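Local coordinates for ribosomal RNA small subunit methyltransferase E (Thermotoga maritima, PDB 1Z85), which probably methylates the N3 position of a specific uridine in 16S ribosomal RNA, using S-adenosyl-L-methionine as methyl donor, at residues I47-I60 against A70-E82. Sequence-based numbering, arbitrary orientation.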
ATOM      1  N   ILE B  47      20.965 -24.769   6.226  1.00 42.67           N
ATOM      2  CA  ILE B  47      19.907 -23.742   6.294  1.00 41.33           C
ATOM      3  C   ILE B  47      20.426 -22.472   6.928  1.00 41.46           C
ATOM      4  O   ILE B  47      21.486 -22.478   7.554  1.00 41.70           O
ATOM      5  CB  ILE B  47      18.709 -24.230   7.131  1.00 42.64           C
ATOM      6  CG1 ILE B  47      19.146 -24.518   8.577  1.00 42.44           C
ATOM      7  CG2 ILE B  47      18.054 -25.473   6.468  1.00 45.56           C
ATOM      8  CD1 ILE B  47      18.042 -25.023   9.439  1.00 45.21           C
ATOM      9  N   GLU B  48      19.651 -21.396   6.777  1.00 40.29           N
ATOM     10  CA  GLU B  48      19.958 -20.129   7.367  1.00 39.66           C
ATOM     11  C   GLU B  48      18.846 -19.743   8.344  1.00 39.04           C
ATOM     12  O   GLU B  48      17.654 -19.785   7.993  1.00 36.99           O
ATOM     13  CB  GLU B  48      20.083 -19.053   6.299  1.00 39.43           C
ATOM     14  CG  GLU B  48      20.690 -17.760   6.862  1.00 45.16           C
ATOM     15  CD  GLU B  48      20.601 -16.544   5.940  1.00 42.02           C
ATOM     16  OE1 GLU B  48      20.124 -16.649   4.786  1.00 47.55           O
ATOM     17  OE2 GLU B  48      21.023 -15.463   6.397  1.00 45.14           O
ATOM     18  N   ALA B  49      19.251 -19.378   9.560  1.00 37.19           N
ATOM     19  CA  ALA B  49      18.346 -18.833  10.568  1.00 38.74           C
ATOM     20  C   ALA B  49      18.818 -17.478  11.038  1.00 37.84           C
ATOM     21  O   ALA B  49      19.972 -17.116  10.816  1.00 34.45           O
ATOM     22  CB  ALA B  49      18.229 -19.775  11.756  1.00 40.44           C
ATOM     23  N   THR B  50      17.895 -16.727  11.638  1.00 39.17           N
ATOM     24  CA  THR B  50      18.229 -15.540  12.407  1.00 38.89           C
ATOM     25  C   THR B  50      17.680 -15.666  13.806  1.00 40.62           C
ATOM     26  O   THR B  50      16.699 -16.367  14.031  1.00 46.03           O
ATOM     27  CB  THR B  50      17.674 -14.253  11.779  1.00 39.17           C
ATOM     28  OG1 THR B  50      18.018 -13.120  12.604  1.00 37.47           O
ATOM     29  CG2 THR B  50      16.179 -14.339  11.603  1.00 34.82           C
ATOM     30  N   ASP B  51      18.309 -14.977  14.753  1.00 40.86           N
ATOM     31  CA  ASP B  51      17.759 -14.907  16.103  1.00 41.83           C
ATOM     32  C   ASP B  51      16.841 -13.695  16.284  1.00 39.06           C
ATOM     33  O   ASP B  51      16.297 -13.521  17.335  1.00 35.42           O
ATOM     34  CB  ASP B  51      18.872 -14.912  17.159  1.00 42.60           C
ATOM     35  CG  ASP B  51      19.883 -13.826  16.955  1.00 37.54           C
ATOM     36  OD1 ASP B  51      19.704 -13.037  16.008  1.00 41.73           O
ATOM     37  OD2 ASP B  51      20.874 -13.789  17.715  1.00 44.45           O
ATOM     38  N   GLY B  52      16.702 -12.852  15.261  1.00 38.96           N
ATOM     39  CA  GLY B  52      15.981 -11.593  15.414  1.00 37.33           C
ATOM     40  C   GLY B  52      16.701 -10.478  16.150  1.00 35.48           C
ATOM     41  O   GLY B  52      16.107  -9.424  16.417  1.00 33.99           O
ATOM     42  N   ASN B  53      17.972 -10.670  16.497  1.00 37.74           N
ATOM     43  CA  ASN B  53      18.780  -9.578  17.071  1.00 36.79           C
ATOM     44  C   ASN B  53      19.936  -9.184  16.176  1.00 36.56           C
ATOM     45  O   ASN B  53      20.931  -8.644  16.635  1.00 37.01           O
ATOM     46  CB  ASN B  53      19.290  -9.929  18.459  1.00 39.80           C
ATOM     47  CG  ASN B  53      18.214 -10.520  19.328  1.00 48.06           C
ATOM     48  OD1 ASN B  53      18.405 -11.592  19.906  1.00 56.58           O
ATOM     49  ND2 ASN B  53      17.054  -9.840  19.408  1.00 44.57           N
ATOM     50  N   GLY B  54      19.782  -9.416  14.884  1.00 35.69           N
ATOM     51  CA  GLY B  54      20.768  -8.960  13.903  1.00 36.03           C
ATOM     52  C   GLY B  54      21.724 -10.018  13.395  1.00 37.41           C
ATOM     53  O   GLY B  54      22.545  -9.749  12.486  1.00 38.66           O
ATOM     54  N   PHE B  55      21.636 -11.227  13.940  1.00 36.90           N
ATOM     55  CA  PHE B  55      22.577 -12.243  13.525  1.00 39.98           C
ATOM     56  C   PHE B  55      21.980 -13.229  12.561  1.00 40.09           C
ATOM     57  O   PHE B  55      20.762 -13.514  12.577  1.00 38.74           O
ATOM     58  CB  PHE B  55      23.212 -12.930  14.734  1.00 43.15           C
ATOM     59  CG  PHE B  55      24.075 -12.004  15.545  1.00 39.16           C
ATOM     60  CD1 PHE B  55      23.501 -11.170  16.504  1.00 41.73           C
ATOM     61  CD2 PHE B  55      25.429 -11.931  15.319  1.00 44.97           C
ATOM     62  CE1 PHE B  55      24.265 -10.295  17.244  1.00 45.14           C
ATOM     63  CE2 PHE B  55      26.212 -11.058  16.065  1.00 50.61           C
ATOM     64  CZ  PHE B  55      25.614 -10.228  17.033  1.00 47.88           C
ATOM     65  N   SER B  56      22.864 -13.701  11.686  1.00 39.66           N
ATOM     66  CA  SER B  56      22.562 -14.758  10.740  1.00 39.89           C
ATOM     67  C   SER B  56      23.380 -16.008  11.116  1.00 38.87           C
ATOM     68  O   SER B  56      24.575 -15.907  11.431  1.00 35.41           O
ATOM     69  CB  SER B  56      22.891 -14.284   9.313  1.00 38.83           C
ATOM     70  OG  SER B  56      22.748 -15.329   8.372  1.00 37.25           O
ATOM     71  N   TYR B  57      22.737 -17.175  11.080  1.00 37.32           N
ATOM     72  CA  TYR B  57      23.413 -18.442  11.338  1.00 37.82           C
ATOM     73  C   TYR B  57      23.246 -19.397  10.150  1.00 38.48           C
ATOM     74  O   TYR B  57      22.138 -19.661   9.680  1.00 38.95           O
ATOM     75  CB  TYR B  57      22.895 -19.098  12.626  1.00 38.64           C
ATOM     76  CG  TYR B  57      22.926 -18.175  13.827  1.00 42.16           C
ATOM     77  CD1 TYR B  57      21.865 -17.293  14.084  1.00 43.98           C
ATOM     78  CD2 TYR B  57      24.018 -18.154  14.690  1.00 45.81           C
ATOM     79  CE1 TYR B  57      21.900 -16.426  15.176  1.00 44.52           C
ATOM     80  CE2 TYR B  57      24.056 -17.293  15.801  1.00 41.47           C
ATOM     81  CZ  TYR B  57      23.003 -16.435  16.032  1.00 38.03           C
ATOM     82  OH  TYR B  57      23.030 -15.591  17.110  1.00 38.54           O
ATOM     83  N   THR B  58      24.362 -19.890   9.646  1.00 37.78           N
ATOM     84  CA  THR B  58      24.347 -20.936   8.654  1.00 38.18           C
ATOM     85  C   THR B  58      24.539 -22.211   9.440  1.00 38.95           C
ATOM     86  O   THR B  58      25.487 -22.324  10.221  1.00 38.32           O
ATOM     87  CB  THR B  58      25.455 -20.723   7.644  1.00 39.66           C
ATOM     88  OG1 THR B  58      25.305 -19.413   7.072  1.00 42.35           O
ATOM     89  CG2 THR B  58      25.425 -21.798   6.543  1.00 38.75           C
ATOM     90  N   CYS B  59      23.598 -23.136   9.264  1.00 40.76           N
ATOM     91  CA  CYS B  59      23.495 -24.330  10.103  1.00 43.24           C
ATOM     92  C   CYS B  59      23.237 -25.606   9.290  1.00 43.95           C
ATOM     93  O   CYS B  59      22.755 -25.561   8.153  1.00 41.34           O
ATOM     94  CB  CYS B  59      22.363 -24.179  11.139  1.00 44.85           C
ATOM     95  SG  CYS B  59      22.245 -22.588  11.985  1.00 45.51           S
ATOM     96  N   ILE B  60      23.582 -26.739   9.892  1.00 45.57           N
ATOM     97  CA  ILE B  60      23.214 -28.049   9.372  1.00 46.62           C
ATOM     98  C   ILE B  60      22.098 -28.626  10.251  1.00 46.76           C
ATOM     99  O   ILE B  60      22.268 -28.793  11.457  1.00 46.61           O
ATOM    100  CB  ILE B  60      24.415 -29.011   9.337  1.00 45.45           C
ATOM    101  CG1 ILE B  60      25.621 -28.324   8.676  1.00 42.54           C
ATOM    102  CG2 ILE B  60      24.011 -30.313   8.619  1.00 47.47           C
ATOM    103  CD1 ILE B  60      26.757 -29.265   8.254  1.00 49.54           C
ATOM    104  N   ALA B  70      16.349 -28.629  15.580  1.00 43.35           N
ATOM    105  CA  ALA B  70      17.653 -28.126  16.043  1.00 42.52           C
ATOM    106  C   ALA B  70      18.655 -28.309  14.932  1.00 41.15           C
ATOM    107  O   ALA B  70      18.649 -29.332  14.247  1.00 40.44           O
ATOM    108  CB  ALA B  70      18.142 -28.874  17.303  1.00 43.01           C
ATOM    109  N   ALA B  71      19.523 -27.324  14.771  1.00 40.00           N
ATOM    110  CA  ALA B  71      20.525 -27.359  13.724  1.00 40.43           C
ATOM    111  C   ALA B  71      21.835 -26.894  14.313  1.00 40.20           C
ATOM    112  O   ALA B  71      21.845 -26.033  15.194  1.00 39.72           O
ATOM    113  CB  ALA B  71      20.105 -26.464  12.555  1.00 40.77           C
ATOM    114  N   LYS B  72      22.933 -27.469  13.829  1.00 39.99           N
ATOM    115  CA  LYS B  72      24.253 -27.124  14.316  1.00 41.41           C
ATOM    116  C   LYS B  72      24.723 -25.877  13.551  1.00 41.47           C
ATOM    117  O   LYS B  72      24.608 -25.808  12.315  1.00 41.92           O
ATOM    118  CB  LYS B  72      25.208 -28.306  14.079  1.00 41.43           C
ATOM    119  CG  LYS B  72      26.448 -28.284  14.935  1.00 45.64           C
ATOM    120  CD  LYS B  72      27.013 -29.708  15.132  1.00 44.87           C
ATOM    121  CE  LYS B  72      28.277 -29.704  15.964  1.00 50.99           C
ATOM    122  NZ  LYS B  72      29.107 -28.539  15.567  1.00 52.75           N
ATOM    123  N   ILE B  73      25.232 -24.891  14.288  1.00 41.03           N
ATOM    124  CA  ILE B  73      25.804 -23.660  13.682  1.00 40.73           C
ATOM    125  C   ILE B  73      27.191 -23.963  13.035  1.00 38.58           C
ATOM    126  O   ILE B  73      28.013 -24.623  13.663  1.00 32.88           O
ATOM    127  CB  ILE B  73      26.024 -22.528  14.754  1.00 39.80           C
ATOM    128  CG1 ILE B  73      24.723 -22.215  15.482  1.00 38.77           C
ATOM    129  CG2 ILE B  73      26.650 -21.285  14.116  1.00 35.94           C
ATOM    130  CD1 ILE B  73      24.908 -21.568  16.835  1.00 43.01           C
ATOM    131  N   VAL B  74      27.378 -23.503  11.787  1.00 38.61           N
ATOM    132  CA  VAL B  74      28.666 -23.526  11.074  1.00 39.95           C
ATOM    133  C   VAL B  74      29.241 -22.116  11.071  1.00 38.22           C
ATOM    134  O   VAL B  74      30.393 -21.917  11.419  1.00 35.08           O
ATOM    135  CB  VAL B  74      28.498 -23.950   9.579  1.00 40.85           C
ATOM    136  CG1 VAL B  74      29.834 -23.871   8.811  1.00 45.78           C
ATOM    137  CG2 VAL B  74      27.889 -25.330   9.466  1.00 44.58           C
ATOM    138  N   LYS B  75      28.418 -21.138  10.681  1.00 37.27           N
ATOM    139  CA  LYS B  75      28.898 -19.774  10.473  1.00 35.31           C
ATOM    140  C   LYS B  75      27.906 -18.800  11.078  1.00 35.30           C
ATOM    141  O   LYS B  75      26.687 -19.038  11.066  1.00 35.37           O
ATOM    142  CB  LYS B  75      29.115 -19.513   8.969  1.00 35.16           C
ATOM    143  CG  LYS B  75      29.920 -18.243   8.624  1.00 37.18           C
ATOM    144  CD  LYS B  75      30.128 -18.090   7.111  1.00 36.20           C
ATOM    145  CE  LYS B  75      30.569 -16.663   6.711  1.00 40.53           C
ATOM    146  NZ  LYS B  75      32.047 -16.501   6.670  1.00 48.02           N
ATOM    147  N   VAL B  76      28.435 -17.731  11.662  1.00 35.54           N
ATOM    148  CA  VAL B  76      27.628 -16.609  12.154  1.00 37.00           C
ATOM    149  C   VAL B  76      28.108 -15.360  11.443  1.00 38.83           C
ATOM    150  O   VAL B  76      29.330 -15.155  11.281  1.00 38.97           O
ATOM    151  CB  VAL B  76      27.817 -16.367  13.667  1.00 37.03           C
ATOM    152  CG1 VAL B  76      26.887 -15.233  14.163  1.00 41.19           C
ATOM    153  CG2 VAL B  76      27.596 -17.656  14.454  1.00 39.79           C
ATOM    154  N   GLU B  77      27.168 -14.542  11.000  1.00 38.76           N
ATOM    155  CA  GLU B  77      27.475 -13.190  10.554  1.00 42.84           C
ATOM    156  C   GLU B  77      26.511 -12.248  11.255  1.00 41.85           C
ATOM    157  O   GLU B  77      25.304 -12.487  11.249  1.00 41.63           O
ATOM    158  CB  GLU B  77      27.282 -13.030   9.038  1.00 44.02           C
ATOM    159  CG  GLU B  77      28.071 -13.986   8.156  1.00 48.95           C
ATOM    160  CD  GLU B  77      27.376 -14.223   6.812  1.00 49.16           C
ATOM    161  OE1 GLU B  77      26.473 -15.097   6.766  1.00 49.83           O
ATOM    162  OE2 GLU B  77      27.738 -13.535   5.814  1.00 55.82           O
ATOM    163  N   GLU B  78      27.054 -11.201  11.872  1.00 42.15           N
ATOM    164  CA  GLU B  78      26.274 -10.045  12.298  1.00 43.64           C
ATOM    165  C   GLU B  78      25.806  -9.308  11.042  1.00 43.63           C
ATOM    166  O   GLU B  78      26.624  -8.831  10.239  1.00 41.87           O
ATOM    167  CB  GLU B  78      27.122  -9.116  13.151  1.00 43.60           C
ATOM    168  CG  GLU B  78      26.370  -7.911  13.700  1.00 48.45           C
ATOM    169  CD  GLU B  78      27.249  -7.028  14.569  1.00 46.97           C
ATOM    170  OE1 GLU B  78      28.447  -6.857  14.226  1.00 51.37           O
ATOM    171  OE2 GLU B  78      26.737  -6.509  15.590  1.00 53.79           O
ATOM    172  N   LYS B  79      24.490  -9.227  10.868  1.00 43.08           N
ATOM    173  CA  LYS B  79      23.896  -8.693   9.648  1.00 42.93           C
ATOM    174  C   LYS B  79      23.348  -7.270   9.834  1.00 42.24           C
ATOM    175  O   LYS B  79      23.332  -6.508   8.894  1.00 40.98           O
ATOM    176  CB  LYS B  79      22.791  -9.646   9.158  1.00 44.52           C
ATOM    177  CG  LYS B  79      22.860 -10.022   7.667  1.00 51.57           C
ATOM    178  CD  LYS B  79      23.760 -11.217   7.371  1.00 42.64           C
ATOM    179  CE  LYS B  79      23.851 -11.429   5.867  1.00 51.62           C
ATOM    180  NZ  LYS B  79      24.626 -12.642   5.475  1.00 49.22           N
ATOM    181  N   GLU B  80      22.892  -6.922  11.035  1.00 45.23           N
ATOM    182  CA  GLU B  80      22.309  -5.592  11.305  1.00 47.97           C
ATOM    183  C   GLU B  80      22.652  -5.207  12.736  1.00 49.67           C
ATOM    184  O   GLU B  80      22.542  -6.060  13.645  1.00 50.34           O
ATOM    185  CB  GLU B  80      20.768  -5.602  11.146  1.00 47.36           C
ATOM    186  CG  GLU B  80      20.229  -5.594   9.682  1.00 53.34           C
ATOM    187  CD  GLU B  80      18.740  -6.031   9.555  1.00 53.57           C
ATOM    188  OE1 GLU B  80      17.914  -5.548  10.384  1.00 44.04           O
ATOM    189  OE2 GLU B  80      18.417  -6.837   8.611  1.00 37.88           O
ATOM    190  N   LYS B  81      23.041  -3.942  12.956  1.00 49.65           N
ATOM    191  CA  LYS B  81      23.294  -3.451  14.343  1.00 51.82           C
ATOM    192  C   LYS B  81      22.169  -2.516  14.786  1.00 49.92           C
ATOM    193  O   LYS B  81      21.405  -2.052  13.944  1.00 50.13           O
ATOM    194  CB  LYS B  81      24.685  -2.798  14.498  1.00 51.75           C
ATOM    195  N   GLU B  82      22.039  -2.298  16.101  1.00 50.74           N
ATOM    196  CA  GLU B  82      21.021  -1.392  16.634  1.00 53.21           C
ATOM    197  C   GLU B  82      21.267  -0.009  16.073  1.00 53.73           C
ATOM    198  O   GLU B  82      22.403   0.449  16.039  1.00 56.29           O
ATOM    199  CB  GLU B  82      21.007  -1.351  18.176  1.00 54.21           C
TER
HETATM  200  O   HOH W   1      22.908  -6.736  16.366  1.00 61.96           O
HETATM  201  O   HOH W   2      25.929 -17.183   8.782  1.00 54.95           O
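The methyl CB of A71 lies 3.5 Å from CB of C59 and also meets CD1 of I47, a close fit that suits a residue this small. At K72 the backbone pairs with I60, while the flexible charged chain, suited to an exposed site, leads away. I73 brings CD1 to 4.1 Å from CD2 of Y57, with CG2 also near that atom. V74 and K75 both give their N-H to the carbonyl of T58, at 2.7 Å from V74 N to T58 O, a classic beta bulge in this antiparallel hairpin of the N-terminal PUA-type domain. Beta-branched V76 serves two rings: with CG2 anti to its carbonyl carbon, that methyl sits 3.6 Å from Y57 CD2, while CG1 meets F55. The Y57 hydroxyl reaches D51 OD2 (2.9 Å) from above the carboxylate plane; an alanine in place of this tyrosine would probably leave I73 and V76 without the ring they pack on and D51 without its hydroxyl partner. On the other face E77 OE2 forms a salt bridge with K79 NZ, its hydrogen bond weak, and a water probably bridges E77 OE1 and T58 OG1. E78 lays its aliphatic CB 3.6 Å from F55 CE2, the carboxylate plane turned only 12° from that of the ring. K79 N and E80 N share the carbonyl of G54, a glycine because a CB would run into E80 O and N53 O; E80's carboxylate turns to the backbone of Y145 and L146.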